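Oxidoreductase NdmD (Pseudomonas putida, PDB 6ICM) oxidises NADH and passes the electrons to the N-demethylases NdmA and NdmB in caffeine breakdown, here represented by its [2Fe-2S] ferredoxin-type domain. Local coordinates at residues 42-47 / 71-76. Sequence-based numbering, arbitrary orientation.
With FES (Fe2/s2 (inorganic) cluster), chain K.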
loop_
_atom_site.group_PDB
_atom_site.type_symbol
_atom_site.label_atom_id
_atom_site.label_comp_id
_atom_site.label_asym_id
_atom_site.label_seq_id
_atom_site.Cartn_x
_atom_site.Cartn_y
_atom_site.Cartn_z
ATOM N N GLY D 42 8.663 -20.310 -43.029
ATOM C CA GLY D 42 8.149 -19.820 -44.287
ATOM C C GLY D 42 8.786 -18.553 -44.818
ATOM O O GLY D 42 8.293 -18.008 -45.818
ATOM N N THR D 43 9.855 -18.044 -44.197
ATOM C CA THR D 43 10.356 -16.774 -44.712
ATOM C C THR D 43 11.092 -16.977 -46.022
ATOM O O THR D 43 11.054 -16.101 -46.889
ATOM C CB THR D 43 11.243 -16.038 -43.693
ATOM O OG1 THR D 43 12.192 -16.932 -43.100
ATOM C CG2 THR D 43 10.383 -15.393 -42.603
ATOM N N CYS D 44 11.714 -18.126 -46.206
ATOM C CA CYS D 44 12.368 -18.394 -47.479
ATOM C C CYS D 44 11.397 -18.693 -48.591
ATOM O O CYS D 44 11.869 -19.207 -49.600
ATOM C CB CYS D 44 13.334 -19.566 -47.330
ATOM S SG CYS D 44 12.524 -21.175 -47.333
ATOM N N ILE D 45 10.086 -18.453 -48.512
ATOM C CA ILE D 45 9.229 -18.824 -49.623
ATOM C C ILE D 45 9.623 -17.989 -50.823
ATOM O O ILE D 45 9.900 -16.789 -50.705
ATOM C CB ILE D 45 7.748 -18.663 -49.263
ATOM C CG1 ILE D 45 6.895 -19.397 -50.283
ATOM C CG2 ILE D 45 7.330 -17.219 -49.262
ATOM C CD1 ILE D 45 5.424 -19.194 -50.065
ATOM N N THR D 46 9.771 -18.644 -51.960
ATOM C CA THR D 46 10.140 -17.983 -53.198
ATOM C C THR D 46 9.233 -18.521 -54.293
ATOM O O THR D 46 8.667 -19.617 -54.168
ATOM C CB THR D 46 11.624 -18.193 -53.564
ATOM O OG1 THR D 46 11.779 -19.384 -54.328
ATOM C CG2 THR D 46 12.457 -18.351 -52.342
ATOM N N PRO D 47 9.034 -17.753 -55.356
ATOM C CA PRO D 47 8.029 -18.130 -56.348
ATOM C C PRO D 47 8.637 -18.835 -57.543
ATOM O O PRO D 47 9.791 -18.596 -57.890
ATOM C CB PRO D 47 7.423 -16.779 -56.723
ATOM C CG PRO D 47 8.557 -15.869 -56.630
ATOM C CD PRO D 47 9.450 -16.357 -55.523
ATOM N N ILE D 71 7.890 -22.643 -53.619
ATOM C CA ILE D 71 8.831 -23.645 -53.132
ATOM C C ILE D 71 9.556 -23.056 -51.933
ATOM O O ILE D 71 9.809 -21.850 -51.871
ATOM C CB ILE D 71 9.836 -24.096 -54.229
ATOM C CG1 ILE D 71 10.632 -25.307 -53.741
ATOM C CG2 ILE D 71 10.809 -22.970 -54.600
ATOM C CD1 ILE D 71 11.562 -25.890 -54.736
ATOM N N MET D 72 9.883 -23.916 -50.967
ATOM C CA MET D 72 10.677 -23.552 -49.806
ATOM C C MET D 72 12.078 -24.119 -50.013
ATOM O O MET D 72 12.294 -25.328 -49.818
ATOM C CB MET D 72 10.042 -24.105 -48.527
ATOM C CG MET D 72 8.517 -23.991 -48.494
ATOM S SD MET D 72 7.883 -22.287 -48.534
ATOM C CE MET D 72 8.886 -21.597 -47.216
ATOM N N PRO D 73 13.048 -23.310 -50.445
ATOM C CA PRO D 73 14.350 -23.868 -50.846
ATOM C C PRO D 73 15.157 -24.464 -49.718
ATOM O O PRO D 73 16.096 -25.223 -49.995
ATOM C CB PRO D 73 15.075 -22.667 -51.461
ATOM C CG PRO D 73 14.300 -21.474 -51.028
ATOM C CD PRO D 73 12.890 -21.919 -50.881
ATOM N N CYS D 74 14.836 -24.158 -48.465
ATOM C CA CYS D 74 15.641 -24.681 -47.373
ATOM C C CYS D 74 15.543 -26.194 -47.263
ATOM O O CYS D 74 16.470 -26.814 -46.723
ATOM C CB CYS D 74 15.216 -24.042 -46.055
ATOM S SG CYS D 74 13.509 -24.410 -45.588
ATOM N N VAL D 75 14.448 -26.801 -47.748
ATOM C CA VAL D 75 14.224 -28.227 -47.527
ATOM C C VAL D 75 13.675 -28.906 -48.772
ATOM O O VAL D 75 13.719 -30.134 -48.879
ATOM C CB VAL D 75 13.287 -28.481 -46.325
ATOM C CG1 VAL D 75 13.827 -27.850 -45.048
ATOM C CG2 VAL D 75 11.860 -28.010 -46.606
ATOM N N SER D 76 13.148 -28.132 -49.715
ATOM C CA SER D 76 12.552 -28.700 -50.915
ATOM C C SER D 76 13.547 -28.699 -52.077
ATOM O O SER D 76 14.579 -28.025 -52.040
ATOM C CB SER D 76 11.286 -27.935 -51.293
ATOM O OG SER D 76 10.300 -28.058 -50.282
HETATM FE FE1 FES K . 11.966 -21.053 -42.706
HETATM FE FE2 FES K . 12.697 -22.336 -45.357
HETATM S S1 FES K . 13.704 -20.921 -44.025
HETATM S S2 FES K . 10.952 -22.477 -44.011
#
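One iron of the [2Fe-2S] cluster, FE2, ties the two segments together: Cys44 SG binds it at 2.3 Å and Cys74 SG at 2.2 Å. Both thiolates are set by the same torsion, SG lying between the backbone N and the carbonyl carbon (chi1 78° and 63°). Met72 also lines the cluster pocket, its chain bent at chi2 and chi3 so that the methyl curls onto the Gly42-Ile45 turn, CE coming 3.5 Å from Gly42 CA and lying near FES S2. Its SD meets Ile45 CG1 at 3.5 Å, the two chains crossing obliquely. Pro73, between Met72 and Cys74, brings CD to 3.6 Å from Cys44 SG.

Behind the cysteines the backbones pair antiparallel. Thr46 N donates to Ile71 O (3.2 Å, 166° at the hydrogen), and Ile71 N returns a more bent bond to Thr46 O. The side chains of Thr46 and Ile71 lie alongside each other, while Thr46 CG2 meets the Pro73 ring tip to tip, 3.9 Å from CG. A glycine at Thr46 would remove that methyl and probably loosen the packing against Pro73, next to Cys74. Ile32 touches both Thr46 and Pro73, and helix 21-27 packs on Pro73 and Cys74 through Leu22. With Cys36 and Cys41 as the probable ligands of the other iron, this is the cluster site of a plant-type [2Fe-2S] ferredoxin domain, its distant fourth cysteine brought beside the cluster loop.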